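Local coordinates for protein purine nucleoside phosphorylase YlmD (PDB 6T1B) that catalyses the zinc-dependent phosphorolysis of adenosine, inosine and S-methyl-5'-thioadenosine to the free base and the corresponding (methylthio)ribose 1-phosphate, and also deaminates adenosine, at residues G82-V88 with V107-D113; G137-L141 with A266-R270; A18-A22 with I172-I176. All coordinates share one frame. Where two conformers were deposited one is given. Residue numbers count along the deposited sequence, not the author numbering.

Interaction 1. Residues G82-V88 with V107-D113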
ATOM      1  N   GLY A  82      -1.401  12.072  -3.809  1.00 13.25           N
ATOM      2  CA  GLY A  82      -0.385  12.953  -3.337  1.00 12.58           C
ATOM      3  C   GLY A  82       0.600  12.253  -2.415  1.00 13.95           C
ATOM      4  O   GLY A  82       0.687  11.020  -2.360  1.00 13.31           O
ATOM      5  N   ALA A  83       1.348  13.064  -1.676  1.00 14.60           N
ATOM      6  CA  ALA A  83       2.397  12.545  -0.806  1.00 15.18           C
ATOM      7  C   ALA A  83       2.180  12.913   0.655  1.00 14.46           C
ATOM      8  O   ALA A  83       3.129  12.860   1.448  1.00 16.31           O
ATOM      9  CB  ALA A  83       3.768  12.996  -1.296  1.00 17.25           C
ATOM     10  N   ASP A  84       0.960  13.259   1.049  1.00 13.84           N
ATOM     11  CA  ASP A  84       0.687  13.651   2.430  1.00 14.01           C
ATOM     12  C   ASP A  84       0.318  12.423   3.271  1.00 11.33           C
ATOM     13  O   ASP A  84      -0.192  11.424   2.764  1.00 12.05           O
ATOM     14  CB  ASP A  84      -0.421  14.707   2.446  1.00 15.17           C
ATOM     15  CG  ASP A  84       0.068  16.074   1.984  1.00 21.38           C
ATOM     16  OD1 ASP A  84       1.116  16.552   2.498  1.00 26.69           O
ATOM     17  OD2 ASP A  84      -0.587  16.673   1.118  1.00 28.85           O
ATOM     18  N   ILE A  85       0.635  12.515   4.562  1.00 12.86           N
ATOM     19  CA  ILE A  85       0.521  11.404   5.500  1.00 12.98           C
ATOM     20  C   ILE A  85      -0.061  11.956   6.791  1.00 13.00           C
ATOM     21  O   ILE A  85       0.276  13.071   7.201  1.00 16.05           O
ATOM     22  CB  ILE A  85       1.909  10.801   5.782  1.00 13.74           C
ATOM     23  CG1 ILE A  85       2.494  10.147   4.540  1.00 12.96           C
ATOM     24  CG2 ILE A  85       1.842   9.817   6.940  1.00 14.92           C
ATOM     25  CD1 ILE A  85       3.968   9.805   4.674  1.00 14.18           C
ATOM     26  N   GLN A  86      -0.922  11.178   7.446  1.00 12.38           N
ATOM     27  CA  GLN A  86      -1.552  11.580   8.698  0.54 14.71           C
ATOM     28  C   GLN A  86      -1.307  10.537   9.784  1.00 13.46           C
ATOM     29  O   GLN A  86      -1.510   9.341   9.546  1.00 13.00           O
ATOM     30  CB  GLN A  86      -3.067  11.716   8.510  0.54 18.14           C
ATOM     31  CG  GLN A  86      -3.770  12.473   9.613  0.54 19.00           C
ATOM     32  CD  GLN A  86      -3.758  13.965   9.348  0.54 34.16           C
ATOM     33  OE1 GLN A  86      -4.531  14.467   8.530  0.54 42.15           O
ATOM     34  NE2 GLN A  86      -2.865  14.674  10.006  0.54 32.27           N
ATOM     35  N   LYS A  87      -0.897  10.985  10.958  1.00 14.06           N
ATOM     36  CA  LYS A  87      -0.871  10.134  12.138  1.00 13.57           C
ATOM     37  C   LYS A  87      -2.292   9.981  12.652  1.00 14.15           C
ATOM     38  O   LYS A  87      -3.030  10.971  12.776  1.00 16.92           O
ATOM     39  CB  LYS A  87      -0.026  10.786  13.221  1.00 14.90           C
ATOM     40  CG  LYS A  87       0.007  10.005  14.522  1.00 15.80           C
ATOM     41  CD  LYS A  87       0.930  10.645  15.523  1.00 19.26           C
ATOM     42  CE  LYS A  87       1.026   9.848  16.832  1.00 22.90           C
ATOM     43  NZ  LYS A  87       2.145  10.331  17.693  1.00 27.17           N
ATOM     44  N   VAL A  88      -2.692   8.741  12.935  1.00 13.46           N
ATOM     45  CA  VAL A  88      -4.026   8.474  13.458  1.00 13.78           C
ATOM     46  C   VAL A  88      -3.968   7.682  14.751  1.00 14.47           C
ATOM     47  O   VAL A  88      -2.956   7.059  15.086  1.00 15.05           O
ATOM     48  CB  VAL A  88      -4.903   7.735  12.427  1.00 14.00           C
ATOM     49  CG1 VAL A  88      -5.116   8.627  11.207  1.00 14.03           C
ATOM     50  CG2 VAL A  88      -4.254   6.407  12.016  1.00 13.18           C
ATOM     51  N   VAL A 107      -4.983  12.684   2.097  1.00 13.03           N
ATOM     52  CA  VAL A 107      -3.729  12.003   2.366  1.00 12.72           C
ATOM     53  C   VAL A 107      -3.708  10.642   1.688  1.00 10.78           C
ATOM     54  O   VAL A 107      -4.749  10.038   1.403  1.00 11.65           O
ATOM     55  CB  VAL A 107      -3.385  11.880   3.870  1.00 15.42           C
ATOM     56  CG1 VAL A 107      -3.503  13.202   4.594  1.00 13.15           C
ATOM     57  CG2 VAL A 107      -4.232  10.840   4.543  1.00 15.05           C
ATOM     58  N   ASP A 108      -2.489  10.135   1.501  1.00 10.01           N
ATOM     59  CA  ASP A 108      -2.209   8.876   0.862  1.00  9.99           C
ATOM     60  C   ASP A 108      -1.403   7.939   1.748  1.00  9.84           C
ATOM     61  O   ASP A 108      -1.025   6.855   1.296  1.00 10.10           O
ATOM     62  CB  ASP A 108      -1.498   9.109  -0.482  1.00 12.16           C
ATOM     63  CG  ASP A 108      -2.465   9.609  -1.530  1.00 11.48           C
ATOM     64  OD1 ASP A 108      -2.774  10.825  -1.483  1.00 11.79           O
ATOM     65  OD2 ASP A 108      -2.943   8.738  -2.297  1.00 10.89           O
ATOM     66  N   GLY A 109      -1.150   8.314   2.984  1.00 10.90           N
ATOM     67  CA  GLY A 109      -0.537   7.393   3.911  1.00 10.22           C
ATOM     68  C   GLY A 109      -1.005   7.703   5.312  1.00 10.42           C
ATOM     69  O   GLY A 109      -1.430   8.820   5.623  1.00 11.15           O
ATOM     70  N   LEU A 110      -0.886   6.692   6.169  1.00  9.99           N
ATOM     71  CA  LEU A 110      -1.313   6.788   7.549  1.00  9.88           C
ATOM     72  C   LEU A 110      -0.278   6.091   8.415  1.00 10.05           C
ATOM     73  O   LEU A 110       0.397   5.162   7.958  1.00 10.93           O
ATOM     74  CB  LEU A 110      -2.641   6.065   7.794  1.00 10.52           C
ATOM     75  CG  LEU A 110      -3.838   6.582   7.019  1.00 11.35           C
ATOM     76  CD1 LEU A 110      -5.033   5.663   7.195  1.00 11.94           C
ATOM     77  CD2 LEU A 110      -4.151   8.006   7.406  1.00 12.10           C
ATOM     78  N   TYR A 111      -0.171   6.516   9.670  1.00 10.58           N
ATOM     79  CA  TYR A 111       0.606   5.725  10.612  1.00 10.67           C
ATOM     80  C   TYR A 111      -0.004   5.839  11.996  1.00 12.07           C
ATOM     81  O   TYR A 111      -0.750   6.777  12.281  1.00 12.60           O
ATOM     82  CB  TYR A 111       2.087   6.092  10.656  1.00 11.46           C
ATOM     83  CG  TYR A 111       2.473   7.425  11.241  1.00 12.72           C
ATOM     84  CD1 TYR A 111       2.827   7.540  12.579  1.00 13.31           C
ATOM     85  CD2 TYR A 111       2.569   8.547  10.438  1.00 14.25           C
ATOM     86  CE1 TYR A 111       3.240   8.748  13.105  1.00 15.61           C
ATOM     87  CE2 TYR A 111       2.984   9.745  10.965  1.00 15.84           C
ATOM     88  CZ  TYR A 111       3.313   9.845  12.280  1.00 16.64           C
ATOM     89  OH  TYR A 111       3.734  11.062  12.777  1.00 19.99           O
ATOM     90  N   THR A 112       0.329   4.888  12.870  1.00 12.54           N
ATOM     91  CA  THR A 112      -0.139   4.942  14.244  1.00 12.63           C
ATOM     92  C   THR A 112       0.850   4.228  15.152  1.00 15.10           C
ATOM     93  O   THR A 112       1.516   3.267  14.740  1.00 14.43           O
ATOM     94  CB  THR A 112      -1.530   4.311  14.385  1.00 13.56           C
ATOM     95  OG1 THR A 112      -2.043   4.487  15.707  1.00 14.68           O
ATOM     96  CG2 THR A 112      -1.500   2.816  14.069  1.00 14.68           C
ATOM     97  N   ASP A 113       0.919   4.687  16.389  1.00 14.96           N
ATOM     98  CA  ASP A 113       1.680   3.990  17.412  1.00 15.71           C
ATOM     99  C   ASP A 113       0.783   3.297  18.434  1.00 15.68           C
ATOM    100  O   ASP A 113       1.265   2.809  19.450  1.00 17.38           O
ATOM    101  CB  ASP A 113       2.721   4.906  18.068  1.00 18.52           C
ATOM    102  CG  ASP A 113       2.106   6.027  18.874  1.00 17.33           C
ATOM    103  OD1 ASP A 113       0.877   6.096  18.953  1.00 20.29           O
ATOM    104  OD2 ASP A 113       2.870   6.850  19.431  1.00 19.94           O
TER
HETATM  105  O   HOH W   1      -1.649  12.936  -0.183  1.00 14.54           O
HETATM  106  O   HOH W   2      -0.633   7.130  16.725  1.00 19.22           O
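Tyr111 takes the p rotamer (chi1 69°), which lays its ring beside the neighbouring strand: Lys87 CB sits over one ring face, 3.9 Å from the centroid, in a CH-pi contact, and Ile85 CG2 meets the ring edge at CD2 (3.8 Å). Lys87 itself is fully extended, all four chi angles t; its NZ forms a long salt bridge with Asp113 OD2 (4.0 Å), while Glu165 forms a salt bridge with Lys87 NZ and a hydrogen bond with Tyr111 OH. Ile85, Lys87 and Tyr111 thus share the sheet face on which helix 153-163 packs against Ile85. On the other face Leu110, m,t, brings CD2 to Val88 CG1 (4.0 Å) and leans on strand 118-123. Strands 85-87 and 109-112 run parallel at the margin of the mixed sheet that carries the catalytic zinc ligand His143 on strand 138-144. Their backbone bonds are Gln86 N to Gly109 O (3.0 Å), Tyr111 N to Gln86 O (3.1 Å) and Val88 N to Tyr111 O (2.8 Å). Thr112, chi1 t, donates from OG1 to Val88 O (2.8 Å). Ahead of the strands, Asp108 N binds Asp84 O (2.9 Å). The Asp108 side chain, chi1 m, accepts Gly82 N at OD1 (3.0 Å), and OD2 takes bonds from the zinc ligand His143 at ND1 and from the backbone N of His81, another zinc ligand.

Interaction 2. Residues G137-L141 with A266-R270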
ATOM      1  N   GLY A 137       6.531   0.195  18.476  1.00 19.13           N
ATOM      2  CA  GLY A 137       5.111  -0.007  18.285  1.00 18.66           C
ATOM      3  C   GLY A 137       4.490   0.878  17.225  1.00 16.51           C
ATOM      4  O   GLY A 137       3.287   1.138  17.278  1.00 17.86           O
ATOM      5  N   LEU A 138       5.249   1.284  16.204  1.00 15.42           N
ATOM      6  CA  LEU A 138       4.737   2.078  15.096  1.00 13.99           C
ATOM      7  C   LEU A 138       4.471   1.177  13.908  1.00 14.60           C
ATOM      8  O   LEU A 138       5.281   0.284  13.598  1.00 14.60           O
ATOM      9  CB  LEU A 138       5.747   3.138  14.648  1.00 16.54           C
ATOM     10  CG  LEU A 138       5.720   4.445  15.424  1.00 17.99           C
ATOM     11  CD1 LEU A 138       7.025   5.199  15.324  1.00 27.61           C
ATOM     12  CD2 LEU A 138       4.559   5.284  14.890  1.00 23.65           C
ATOM     13  N   VAL A 139       3.347   1.417  13.249  1.00 13.59           N
ATOM     14  CA  VAL A 139       3.083   0.818  11.952  1.00 13.05           C
ATOM     15  C   VAL A 139       2.642   1.943  11.028  1.00 11.76           C
ATOM     16  O   VAL A 139       2.014   2.921  11.470  1.00 12.15           O
ATOM     17  CB  VAL A 139       2.026  -0.312  11.993  1.00 14.12           C
ATOM     18  CG1 VAL A 139       2.526  -1.493  12.810  1.00 14.58           C
ATOM     19  CG2 VAL A 139       0.665   0.204  12.502  1.00 14.72           C
ATOM     20  N   GLY A 140       2.910   1.775   9.735  1.00 11.37           N
ATOM     21  CA  GLY A 140       2.494   2.756   8.753  1.00 10.60           C
ATOM     22  C   GLY A 140       2.179   2.081   7.442  1.00 10.60           C
ATOM     23  O   GLY A 140       2.640   0.962   7.168  1.00 10.70           O
ATOM     24  N   LEU A 141       1.423   2.800   6.615  1.00  9.22           N
ATOM     25  CA  LEU A 141       1.060   2.271   5.312  1.00 10.05           C
ATOM     26  C   LEU A 141       0.879   3.443   4.368  1.00  9.10           C
ATOM     27  O   LEU A 141       0.155   4.405   4.672  1.00  9.59           O
ATOM     28  CB  LEU A 141      -0.242   1.457   5.425  1.00  9.84           C
ATOM     29  CG  LEU A 141      -0.778   0.789   4.166  1.00 10.45           C
ATOM     30  CD1 LEU A 141       0.224  -0.109   3.490  1.00 11.39           C
ATOM     31  CD2 LEU A 141      -2.050   0.011   4.552  1.00 11.27           C
ATOM     32  N   ALA A 266      -4.760  -3.251   1.322  1.00  9.19           N
ATOM     33  CA  ALA A 266      -3.556  -3.444   2.122  1.00  9.41           C
ATOM     34  C   ALA A 266      -3.878  -2.982   3.531  1.00  9.87           C
ATOM     35  O   ALA A 266      -4.577  -1.980   3.730  1.00 10.33           O
ATOM     36  CB  ALA A 266      -2.411  -2.595   1.581  1.00  9.51           C
ATOM     37  N   PHE A 267      -3.369  -3.715   4.512  1.00  9.62           N
ATOM     38  CA  PHE A 267      -3.726  -3.395   5.882  1.00 10.02           C
ATOM     39  C   PHE A 267      -2.552  -3.680   6.795  1.00 11.39           C
ATOM     40  O   PHE A 267      -1.724  -4.563   6.526  1.00 11.38           O
ATOM     41  CB  PHE A 267      -4.968  -4.161   6.345  1.00 12.31           C
ATOM     42  CG  PHE A 267      -4.884  -5.640   6.103  1.00 10.88           C
ATOM     43  CD1 PHE A 267      -4.326  -6.492   7.042  1.00 12.55           C
ATOM     44  CD2 PHE A 267      -5.348  -6.183   4.913  1.00 11.06           C
ATOM     45  CE1 PHE A 267      -4.249  -7.850   6.800  1.00 14.89           C
ATOM     46  CE2 PHE A 267      -5.272  -7.540   4.687  1.00 13.81           C
ATOM     47  CZ  PHE A 267      -4.701  -8.367   5.613  1.00 15.39           C
ATOM     48  N   ILE A 268      -2.455  -2.889   7.853  1.00 10.25           N
ATOM     49  CA  ILE A 268      -1.502  -3.176   8.925  1.00 12.86           C
ATOM     50  C   ILE A 268      -2.038  -2.614  10.235  1.00 11.31           C
ATOM     51  O   ILE A 268      -2.554  -1.490  10.296  1.00 12.01           O
ATOM     52  CB  ILE A 268      -0.094  -2.648   8.583  1.00 13.14           C
ATOM     53  CG1 ILE A 268       0.944  -3.090   9.622  1.00 13.90           C
ATOM     54  CG2 ILE A 268      -0.069  -1.114   8.457  1.00 13.12           C
ATOM     55  CD1 ILE A 268       2.396  -2.862   9.180  1.00 14.29           C
ATOM     56  N   GLY A 269      -1.859  -3.383  11.304  1.00 12.15           N
ATOM     57  CA  GLY A 269      -2.270  -2.968  12.634  1.00 12.94           C
ATOM     58  C   GLY A 269      -1.712  -3.930  13.659  1.00 13.89           C
ATOM     59  O   GLY A 269      -1.177  -4.986  13.305  1.00 16.59           O
ATOM     60  N   ARG A 270      -1.836  -3.558  14.919  1.00 14.87           N
ATOM     61  CA  ARG A 270      -1.438  -4.418  16.022  1.00 16.66           C
ATOM     62  C   ARG A 270      -2.649  -4.738  16.870  1.00 20.63           C
ATOM     63  O   ARG A 270      -3.491  -3.876  17.112  1.00 20.43           O
ATOM     64  CB  ARG A 270      -0.346  -3.751  16.844  1.00 19.09           C
ATOM     65  CG  ARG A 270       0.939  -3.642  16.058  1.00 24.31           C
ATOM     66  CD  ARG A 270       2.098  -3.141  16.880  1.00 29.44           C
ATOM     67  NE  ARG A 270       1.851  -1.817  17.438  1.00 26.12           N
ATOM     68  CZ  ARG A 270       1.618  -1.573  18.725  1.00 22.78           C
ATOM     69  NH1 ARG A 270       1.598  -2.571  19.602  1.00 33.85           N
ATOM     70  NH2 ARG A 270       1.419  -0.332  19.150  1.00 29.28           N
TER
HETATM   71  O   HOH W   3       0.735   0.452  16.006  1.00 23.86           O
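The ridge on strand 138-141 is built from Val139 and Leu141, with Gly140 between them offering no side chain; facing it, strand 266-269 raises Ala266 and Ile268. Ile268 is the main bump. With chi1 t it fits between the two aliphatic side chains, its CG1 3.8 Å from Val139 CB and its CG2 4.0 Å from Leu141 CB, and CG2 also settles 3.6 Å from the carbonyl Gly140 O. Leu141, in the t,p rotamer, drops CD2 into the low ground left by Ala266, 3.3 Å from Ala266 O and 4.0 Å from Ala266 CB. At the next step the hollow is glycine: Val139 CG2 lies over Gly269 CA at 4.3 Å, while Val139 CG1 reaches Arg270 CG (4.2 Å). The two segments run nearly antiparallel, 168° between directions, but their axes come no closer than 6.8 Å, and the strands belong to different sheets. This is face-to-face packing between the two mixed sheets of the fold, and strand 118-123 helps fill the interior through Leu119 against Ile268 and Leu121 against Leu141. At the Gly137 end the Arg270 side chain reaches across to Gly137, its guanidinium presenting one face to Gly137 CA. Arg270 NH2 and NE make weak hydrogen bonds to Gly137 O (3.0 and 3.3 Å), and water 3 joins Gly137 O to Arg270 NE at 2.9 Å each. Gly137, at phi 70°, forms a G1 beta bulge with Leu138 opposite Ala133; a CB here would crowd Arg270 NH2, at about 3.1 Å.

Interaction 3. Residues A18-A22 with I172-I176; sequences APPFA and IYVAI
Start with Phe21, which has 62 Å² buried by this contact. It sits in a short 3-10 turn spanning about 19-21, with phi/psi near -54/-40 at Pro19, -63/-15 at Pro20 and -97/7 at Phe21; Phe21 N donates to Ala18 O (2.9 Å) and Ala22 N to Pro19 O (3.0 Å). The partner is extended: strand 173-176 has phi between -133° and -100° and psi between 118° and 145°. Place the turn beside it with Pro20 CA 6.6 Å from Tyr173 CA. The CA-to-CB bond of Phe21 points sideways, but chi1 -69° (m) and chi2 85° carry the ring tip to the strand backbone. CZ lies 3.6 Å from Ala175 N and 3.8 Å from Tyr173 O, the ring edge meets Val174 C (3.9 Å from CE1), and CE1 also touches Ala175 CB at 3.9 Å. Here the connection between strands 13-16 and 25-29 of one mixed sheet packs on strand 173-176 of the other, and Tyr130 and Val132 of the adjoining strand 127-133 add to the seat of Phe21. Tyr173 (56 Å² buried) points toward the turn with chi1 -59° (m) and chi2 -101°. Pro20 (47 Å², ring pucker C-gamma exo) lies on one face of the phenol: its CB sits 3.9 Å from the ring centroid, 29° off the normal, a proline CH-pi contact, and its CG comes within 3.3 Å of Tyr173 CD1. His236 stacks with the Tyr173 ring, and Pro20 also touches Tyr238 of strand 237-239.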
ATOM      1  N   ALA A  18       7.523 -11.114   6.124  1.00 22.07           N
ATOM      2  CA  ALA A  18       8.829 -10.613   6.517  1.00 21.38           C
ATOM      3  C   ALA A  18       8.943 -10.646   8.041  1.00 24.30           C
ATOM      4  O   ALA A  18       8.018 -10.194   8.734  1.00 23.67           O
ATOM      5  CB  ALA A  18       9.006  -9.194   5.984  1.00 24.06           C
ATOM      6  N   PRO A  19      10.047 -11.148   8.594  1.00 24.85           N
ATOM      7  CA  PRO A  19      10.135 -11.372  10.055  1.00 24.15           C
ATOM      8  C   PRO A  19       9.809 -10.139  10.881  1.00 23.30           C
ATOM      9  O   PRO A  19       9.130 -10.260  11.913  1.00 24.06           O
ATOM     10  CB  PRO A  19      11.594 -11.809  10.259  1.00 28.29           C
ATOM     11  CG  PRO A  19      11.958 -12.451   8.980  1.00 33.80           C
ATOM     12  CD  PRO A  19      11.222 -11.712   7.894  1.00 26.84           C
ATOM     13  N   PRO A  20      10.244  -8.938  10.480  1.00 22.29           N
ATOM     14  CA  PRO A  20       9.949  -7.758  11.313  1.00 22.00           C
ATOM     15  C   PRO A  20       8.460  -7.448  11.448  1.00 21.52           C
ATOM     16  O   PRO A  20       8.088  -6.673  12.333  1.00 21.49           O
ATOM     17  CB  PRO A  20      10.702  -6.614  10.615  1.00 25.04           C
ATOM     18  CG  PRO A  20      11.708  -7.281   9.740  1.00 36.39           C
ATOM     19  CD  PRO A  20      11.096  -8.588   9.325  1.00 26.58           C
ATOM     20  N   PHE A  21       7.600  -8.017  10.606  1.00 18.74           N
ATOM     21  CA  PHE A  21       6.169  -7.767  10.654  1.00 17.92           C
ATOM     22  C   PHE A  21       5.430  -8.848  11.434  1.00 20.02           C
ATOM     23  O   PHE A  21       4.191  -8.842  11.485  1.00 19.77           O
ATOM     24  CB  PHE A  21       5.626  -7.601   9.223  1.00 17.55           C
ATOM     25  CG  PHE A  21       6.094  -6.339   8.544  1.00 15.65           C
ATOM     26  CD1 PHE A  21       7.306  -6.278   7.892  1.00 16.04           C
ATOM     27  CD2 PHE A  21       5.300  -5.212   8.568  1.00 14.36           C
ATOM     28  CE1 PHE A  21       7.733  -5.113   7.290  1.00 15.97           C
ATOM     29  CE2 PHE A  21       5.717  -4.053   7.962  1.00 13.88           C
ATOM     30  CZ  PHE A  21       6.927  -4.006   7.317  1.00 14.77           C
ATOM     31  N   ALA A  22       6.169  -9.755  12.073  1.00 21.19           N
ATOM     32  CA  ALA A  22       5.537 -10.870  12.766  1.00 26.73           C
ATOM     33  C   ALA A  22       4.660 -10.410  13.928  1.00 24.58           C
ATOM     34  O   ALA A  22       3.721 -11.124  14.308  1.00 26.87           O
ATOM     35  CB  ALA A  22       6.610 -11.838  13.269  1.00 27.91           C
ATOM     36  N   ILE A 172      13.601   1.228  11.434  1.00 18.51           N
ATOM     37  CA  ILE A 172      12.449   1.032  10.568  1.00 16.91           C
ATOM     38  C   ILE A 172      12.682  -0.153   9.649  1.00 16.77           C
ATOM     39  O   ILE A 172      13.806  -0.379   9.178  1.00 16.54           O
ATOM     40  CB  ILE A 172      12.174   2.312   9.750  1.00 17.23           C
ATOM     41  CG1 ILE A 172      11.923   3.469  10.721  1.00 17.19           C
ATOM     42  CG2 ILE A 172      11.026   2.104   8.776  1.00 17.25           C
ATOM     43  CD1 ILE A 172      11.712   4.809  10.022  1.00 19.94           C
ATOM     44  N   TYR A 173      11.622  -0.902   9.403  1.00 14.48           N
ATOM     45  CA  TYR A 173      11.591  -2.002   8.453  1.00 15.16           C
ATOM     46  C   TYR A 173      10.425  -1.766   7.513  1.00 14.35           C
ATOM     47  O   TYR A 173       9.390  -1.208   7.899  1.00 13.68           O
ATOM     48  CB  TYR A 173      11.433  -3.347   9.157  1.00 16.57           C
ATOM     49  CG  TYR A 173      12.527  -3.650  10.144  1.00 17.19           C
ATOM     50  CD1 TYR A 173      13.570  -4.510   9.822  1.00 19.23           C
ATOM     51  CD2 TYR A 173      12.504  -3.105  11.415  1.00 19.11           C
ATOM     52  CE1 TYR A 173      14.569  -4.790  10.731  1.00 22.15           C
ATOM     53  CE2 TYR A 173      13.502  -3.386  12.329  1.00 21.62           C
ATOM     54  CZ  TYR A 173      14.525  -4.224  11.987  1.00 19.96           C
ATOM     55  OH  TYR A 173      15.494  -4.501  12.923  1.00 23.57           O
ATOM     56  N   VAL A 174      10.608  -2.153   6.257  1.00 14.29           N
ATOM     57  CA  VAL A 174       9.647  -1.845   5.204  1.00 12.57           C
ATOM     58  C   VAL A 174       9.363  -3.093   4.389  1.00 14.66           C
ATOM     59  O   VAL A 174      10.285  -3.851   4.072  1.00 13.86           O
ATOM     60  CB  VAL A 174      10.167  -0.725   4.273  1.00 12.67           C
ATOM     61  CG1 VAL A 174       9.248  -0.600   3.084  1.00 16.61           C
ATOM     62  CG2 VAL A 174      10.307   0.591   5.047  1.00 17.16           C
ATOM     63  N   ALA A 175       8.102  -3.299   4.027  1.00 12.71           N
ATOM     64  CA  ALA A 175       7.754  -4.279   3.010  1.00 12.50           C
ATOM     65  C   ALA A 175       7.087  -3.520   1.874  1.00 12.04           C
ATOM     66  O   ALA A 175       6.166  -2.730   2.105  1.00 11.62           O
ATOM     67  CB  ALA A 175       6.820  -5.348   3.549  1.00 12.55           C
ATOM     68  N   ILE A 176       7.573  -3.729   0.655  1.00 12.58           N
ATOM     69  CA  ILE A 176       6.965  -3.173  -0.549  1.00 12.31           C
ATOM     70  C   ILE A 176       6.155  -4.305  -1.153  1.00 12.99           C
ATOM     71  O   ILE A 176       6.713  -5.370  -1.459  1.00 13.66           O
ATOM     72  CB  ILE A 176       8.041  -2.641  -1.498  1.00 14.06           C
ATOM     73  CG1 ILE A 176       8.680  -1.392  -0.891  1.00 15.68           C
ATOM     74  CG2 ILE A 176       7.472  -2.345  -2.871  1.00 17.10           C
ATOM     75  CD1 ILE A 176       9.951  -0.973  -1.560  1.00 16.45           C
TER

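From the N terminus, 18-22 comes first, in the connection between strands 13-16 and 25-29, and waits 150 residues for 172-176, so interaction 3 closes a long loop. Within that span lies all of interaction 1, a short closure from 82-88 to 107-113. Segment 137-141 follows, but 266-270 lies beyond 172-176, so interactions 2 and 3 cross, while interaction 1 has closed before interaction 2 opens. All three share the sheet containing strands 109-112, 138-144 and 173-176. Leu110 O and Leu141 N probably hydrogen-bond (2.9 Å), and Ile268 CD1 packs on Phe21 CE2 (3.7 Å). Interactions 2 and 3 both tie that sheet to the other mixed sheet, while interaction 1 joins two neighbouring strands within one.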